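Local coordinates for protein probable 2-dehydro-3-deoxygalactonokinase DgoK1 (Sinorhizobium meliloti, PDB 3T69) that probably phosphorylates 2-dehydro-3-deoxy-D-galactonate with ATP, a step in the breakdown of D-galactonate and galactose, at residues L174-V188 / A233-I245. Sequence-based numbering, arbitrary orientation.
Sequences LFDTIARHTILSHAV and AADARAQLSGTLI
Leu174 and Phe175 begin the contact against Leu244. Leu244 CD1 lies 3.9 Å from Leu174 C and 3.5 Å from Phe175 CB. Phe175 is a knob in a hole formed by Arg237, Leu240, Ser241 and Leu244. Its CG is anti to the backbone N (chi1 177°), which carries the ring across to helix 233-252. Phe175 CD2 is 3.7 Å from Leu240 CG, and Ser241 CB packs obliquely against the ring. The carbonyl oxygen of Arg237 lies at the ring edge, in plane. Phe175 CZ sits 4.0 Å above the centre of one face of the Arg237 guanidinium. The planes are 84° apart, and the ring points its rim at CZ and CE1 onto that face. Replacing Phe175 by an alanine is likely to empty this hole and free the Arg237 guanidinium to turn.

Ile178, Ala179 and Leu184 pack against the branches of Leu240. Leu240 CD1 meets Ile178 CG2 at 3.9 Å and also touches Leu184 CD2, while Leu240 CD2 meets Ala179 CB. The chain turns at Thr182, whose OG1 accepts from Leu184 N, a capping bond. Ala187 O receives a CA-H...O contact from Ala233 CA (3.4 Å). Val188 CG1 packs on Ala236 CB at 3.7 Å and on the backbone of Arg237.

No hydrogen bond joins the segments, and the interface is mainly apolar. Helix 174-181 runs roughly antiparallel to 233-245, at 144°, with axes 10.2 Å apart. His181 stacks on His181 of the second subunit, and Ile183 N donates to Glu173 OE2 of that subunit. Helix 215-228 adds Val222 against Leu184 and Leu219 against Leu240, and helices 199-210 and 268-280 pack on Ser241. The contact belongs to the helices between strands 162-169 and 261-264 of the six-stranded sheet, consistent with a helical insertion in an ASKHA-type domain.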
# COMPACT_ATOMS: atom_id res chain seq x y z
N LEU B 174 -5.48 2.52 -0.56
CA LEU B 174 -4.04 2.49 -0.74
C LEU B 174 -3.54 3.84 -1.20
O LEU B 174 -2.55 4.34 -0.66
CB LEU B 174 -3.59 1.39 -1.70
CG LEU B 174 -3.75 -0.06 -1.20
CD1 LEU B 174 -3.38 -1.11 -2.23
CD2 LEU B 174 -2.98 -0.30 0.12
N PHE B 175 -4.21 4.48 -2.14
CA PHE B 175 -3.74 5.80 -2.56
C PHE B 175 -3.66 6.73 -1.36
O PHE B 175 -2.61 7.31 -1.10
CB PHE B 175 -4.57 6.41 -3.71
CG PHE B 175 -4.14 7.80 -4.08
CD1 PHE B 175 -4.69 8.92 -3.44
CD2 PHE B 175 -3.17 8.00 -5.06
CE1 PHE B 175 -4.28 10.22 -3.76
CE2 PHE B 175 -2.75 9.27 -5.40
CZ PHE B 175 -3.30 10.40 -4.74
N ASP B 176 -4.75 6.80 -0.60
CA ASP B 176 -4.78 7.65 0.59
C ASP B 176 -3.73 7.34 1.62
O ASP B 176 -3.01 8.25 2.07
CB ASP B 176 -6.19 7.77 1.19
CG ASP B 176 -7.06 8.71 0.36
OD1 ASP B 176 -7.90 8.22 -0.43
OD2 ASP B 176 -6.82 9.95 0.41
N THR B 177 -3.58 6.07 2.00
CA THR B 177 -2.65 5.85 3.10
C THR B 177 -1.20 5.96 2.64
O THR B 177 -0.35 6.36 3.41
CB THR B 177 -2.95 4.62 3.90
OG1 THR B 177 -2.81 3.48 3.07
CG2 THR B 177 -4.41 4.74 4.39
N ILE B 178 -0.96 5.64 1.37
CA ILE B 178 0.37 5.79 0.83
C ILE B 178 0.69 7.28 0.75
O ILE B 178 1.76 7.68 1.20
CB ILE B 178 0.55 5.09 -0.51
CG1 ILE B 178 0.36 3.60 -0.33
CG2 ILE B 178 1.93 5.38 -1.08
CD1 ILE B 178 0.60 2.82 -1.58
N ALA B 179 -0.26 8.08 0.23
CA ALA B 179 -0.06 9.52 0.11
C ALA B 179 0.14 10.23 1.46
O ALA B 179 0.87 11.22 1.53
CB ALA B 179 -1.19 10.17 -0.68
N ARG B 180 -0.49 9.73 2.53
CA ARG B 180 -0.43 10.40 3.86
C ARG B 180 0.62 9.84 4.85
O ARG B 180 1.13 10.57 5.68
CB ARG B 180 -1.81 10.43 4.55
CG ARG B 180 -2.87 11.38 3.90
CD ARG B 180 -4.28 11.23 4.57
NE ARG B 180 -4.37 11.91 5.88
CZ ARG B 180 -5.06 11.48 6.95
NH1 ARG B 180 -5.76 10.33 6.92
NH2 ARG B 180 -5.05 12.20 8.06
N HIS B 181 0.92 8.55 4.79
CA HIS B 181 1.67 7.92 5.87
C HIS B 181 3.00 7.23 5.50
O HIS B 181 3.66 6.75 6.38
CB HIS B 181 0.78 6.95 6.63
CG HIS B 181 -0.38 7.60 7.33
ND1 HIS B 181 -1.69 7.34 6.98
CD2 HIS B 181 -0.42 8.50 8.34
CE1 HIS B 181 -2.49 8.05 7.76
NE2 HIS B 181 -1.75 8.77 8.58
N THR B 182 3.39 7.19 4.23
CA THR B 182 4.69 6.68 3.87
C THR B 182 5.62 7.79 3.43
O THR B 182 5.21 8.96 3.25
CB THR B 182 4.60 5.64 2.72
OG1 THR B 182 4.40 6.29 1.46
CG2 THR B 182 3.51 4.63 2.96
N ILE B 183 6.88 7.44 3.19
CA ILE B 183 7.84 8.42 2.72
C ILE B 183 7.34 9.21 1.50
O ILE B 183 7.74 10.34 1.29
CB ILE B 183 9.22 7.77 2.42
CG1 ILE B 183 10.29 8.82 2.42
CG2 ILE B 183 9.24 6.99 1.10
CD1 ILE B 183 10.53 9.39 3.79
N LEU B 184 6.48 8.63 0.69
CA LEU B 184 6.04 9.32 -0.52
C LEU B 184 5.23 10.60 -0.25
O LEU B 184 4.98 11.39 -1.17
CB LEU B 184 5.21 8.37 -1.39
CG LEU B 184 5.91 7.54 -2.48
CD1 LEU B 184 6.99 6.61 -2.00
CD2 LEU B 184 4.86 6.73 -3.19
N SER B 185 4.80 10.81 1.00
CA SER B 185 4.13 12.05 1.33
C SER B 185 5.04 13.23 1.00
O SER B 185 4.56 14.34 0.73
CB SER B 185 3.75 12.09 2.79
OG SER B 185 4.91 12.13 3.57
N HIS B 186 6.34 12.98 1.00
CA HIS B 186 7.34 14.00 0.71
C HIS B 186 7.37 14.34 -0.74
O HIS B 186 7.73 15.43 -1.10
CB HIS B 186 8.71 13.55 1.22
CG HIS B 186 8.84 13.59 2.72
ND1 HIS B 186 9.97 14.03 3.36
CD2 HIS B 186 7.94 13.30 3.69
CE1 HIS B 186 9.78 13.99 4.67
NE2 HIS B 186 8.55 13.55 4.90
N ALA B 187 6.97 13.40 -1.58
CA ALA B 187 6.96 13.54 -3.02
C ALA B 187 5.69 14.20 -3.55
O ALA B 187 5.75 14.93 -4.54
CB ALA B 187 7.12 12.21 -3.65
N VAL B 188 4.55 13.95 -2.91
CA VAL B 188 3.25 14.38 -3.43
C VAL B 188 2.49 15.44 -2.59
O VAL B 188 1.57 16.10 -3.11
CB VAL B 188 2.29 13.18 -3.63
CG1 VAL B 188 2.93 12.14 -4.50
CG2 VAL B 188 1.89 12.58 -2.29
N ALA B 233 5.43 17.77 -7.72
CA ALA B 233 4.44 17.12 -6.85
C ALA B 233 3.16 16.56 -7.59
O ALA B 233 2.67 15.47 -7.27
CB ALA B 233 4.10 18.02 -5.65
N ALA B 234 2.66 17.28 -8.60
CA ALA B 234 1.50 16.79 -9.32
C ALA B 234 1.85 15.56 -10.18
O ALA B 234 1.05 14.61 -10.30
CB ALA B 234 0.87 17.89 -10.17
N ASP B 235 3.03 15.56 -10.78
CA ASP B 235 3.42 14.41 -11.57
C ASP B 235 3.70 13.15 -10.70
O ASP B 235 3.43 12.01 -11.14
CB ASP B 235 4.58 14.80 -12.49
CG ASP B 235 4.15 15.86 -13.56
OD1 ASP B 235 3.27 15.56 -14.44
OD2 ASP B 235 4.69 17.00 -13.52
N ALA B 236 4.19 13.37 -9.48
CA ALA B 236 4.44 12.32 -8.50
C ALA B 236 3.11 11.64 -8.06
O ALA B 236 2.96 10.39 -8.12
CB ALA B 236 5.19 12.88 -7.30
N ARG B 237 2.17 12.51 -7.65
CA ARG B 237 0.79 12.19 -7.32
C ARG B 237 0.16 11.40 -8.44
O ARG B 237 -0.52 10.38 -8.23
CB ARG B 237 0.06 13.50 -7.14
CG ARG B 237 -1.30 13.42 -6.50
CD ARG B 237 -1.56 14.62 -5.51
NE ARG B 237 -2.90 14.54 -4.93
CZ ARG B 237 -3.17 14.26 -3.66
NH1 ARG B 237 -2.18 14.07 -2.77
NH2 ARG B 237 -4.44 14.18 -3.28
N ALA B 238 0.41 11.86 -9.65
CA ALA B 238 -0.15 11.24 -10.82
C ALA B 238 0.42 9.86 -11.00
O ALA B 238 -0.32 8.91 -11.24
CB ALA B 238 0.15 12.10 -12.07
N GLN B 239 1.75 9.78 -10.93
CA GLN B 239 2.51 8.53 -10.96
C GLN B 239 1.96 7.56 -9.89
O GLN B 239 1.60 6.39 -10.19
CB GLN B 239 3.95 8.85 -10.62
CG GLN B 239 4.97 8.07 -11.36
CD GLN B 239 6.37 8.62 -11.09
OE1 GLN B 239 6.54 9.82 -10.78
NE2 GLN B 239 7.40 7.75 -11.24
N LEU B 240 1.86 8.07 -8.66
CA LEU B 240 1.23 7.32 -7.60
C LEU B 240 -0.16 6.79 -7.96
O LEU B 240 -0.42 5.58 -7.81
CB LEU B 240 1.14 8.12 -6.30
CG LEU B 240 0.49 7.36 -5.14
CD1 LEU B 240 1.22 6.08 -4.83
CD2 LEU B 240 0.55 8.22 -3.90
N SER B 241 -1.05 7.68 -8.40
CA SER B 241 -2.39 7.26 -8.70
C SER B 241 -2.33 6.29 -9.85
O SER B 241 -2.94 5.21 -9.82
CB SER B 241 -3.25 8.45 -9.06
OG SER B 241 -4.54 7.98 -9.38
N GLY B 242 -1.54 6.65 -10.85
CA GLY B 242 -1.45 5.85 -12.02
C GLY B 242 -0.98 4.46 -11.75
O GLY B 242 -1.47 3.50 -12.39
N THR B 243 -0.02 4.32 -10.83
CA THR B 243 0.57 3.00 -10.55
C THR B 243 -0.46 2.06 -9.97
O THR B 243 -0.65 0.89 -10.43
CB THR B 243 1.80 3.08 -9.57
OG1 THR B 243 2.84 3.91 -10.15
CG2 THR B 243 2.34 1.70 -9.28
N LEU B 244 -1.13 2.58 -8.94
CA LEU B 244 -2.17 1.85 -8.24
C LEU B 244 -3.25 1.42 -9.20
O LEU B 244 -3.67 0.24 -9.20
CB LEU B 244 -2.78 2.74 -7.18
CG LEU B 244 -1.82 3.00 -6.02
CD1 LEU B 244 -2.53 3.84 -5.00
CD2 LEU B 244 -1.25 1.64 -5.41
N ILE B 245 -3.68 2.37 -10.05
CA ILE B 245 -4.74 2.08 -10.97
C ILE B 245 -4.26 1.10 -12.06
O ILE B 245 -5.00 0.15 -12.45
CB ILE B 245 -5.41 3.36 -11.55
CG1 ILE B 245 -6.21 4.06 -10.46
CG2 ILE B 245 -6.40 2.96 -12.64
CD1 ILE B 245 -6.40 5.54 -10.64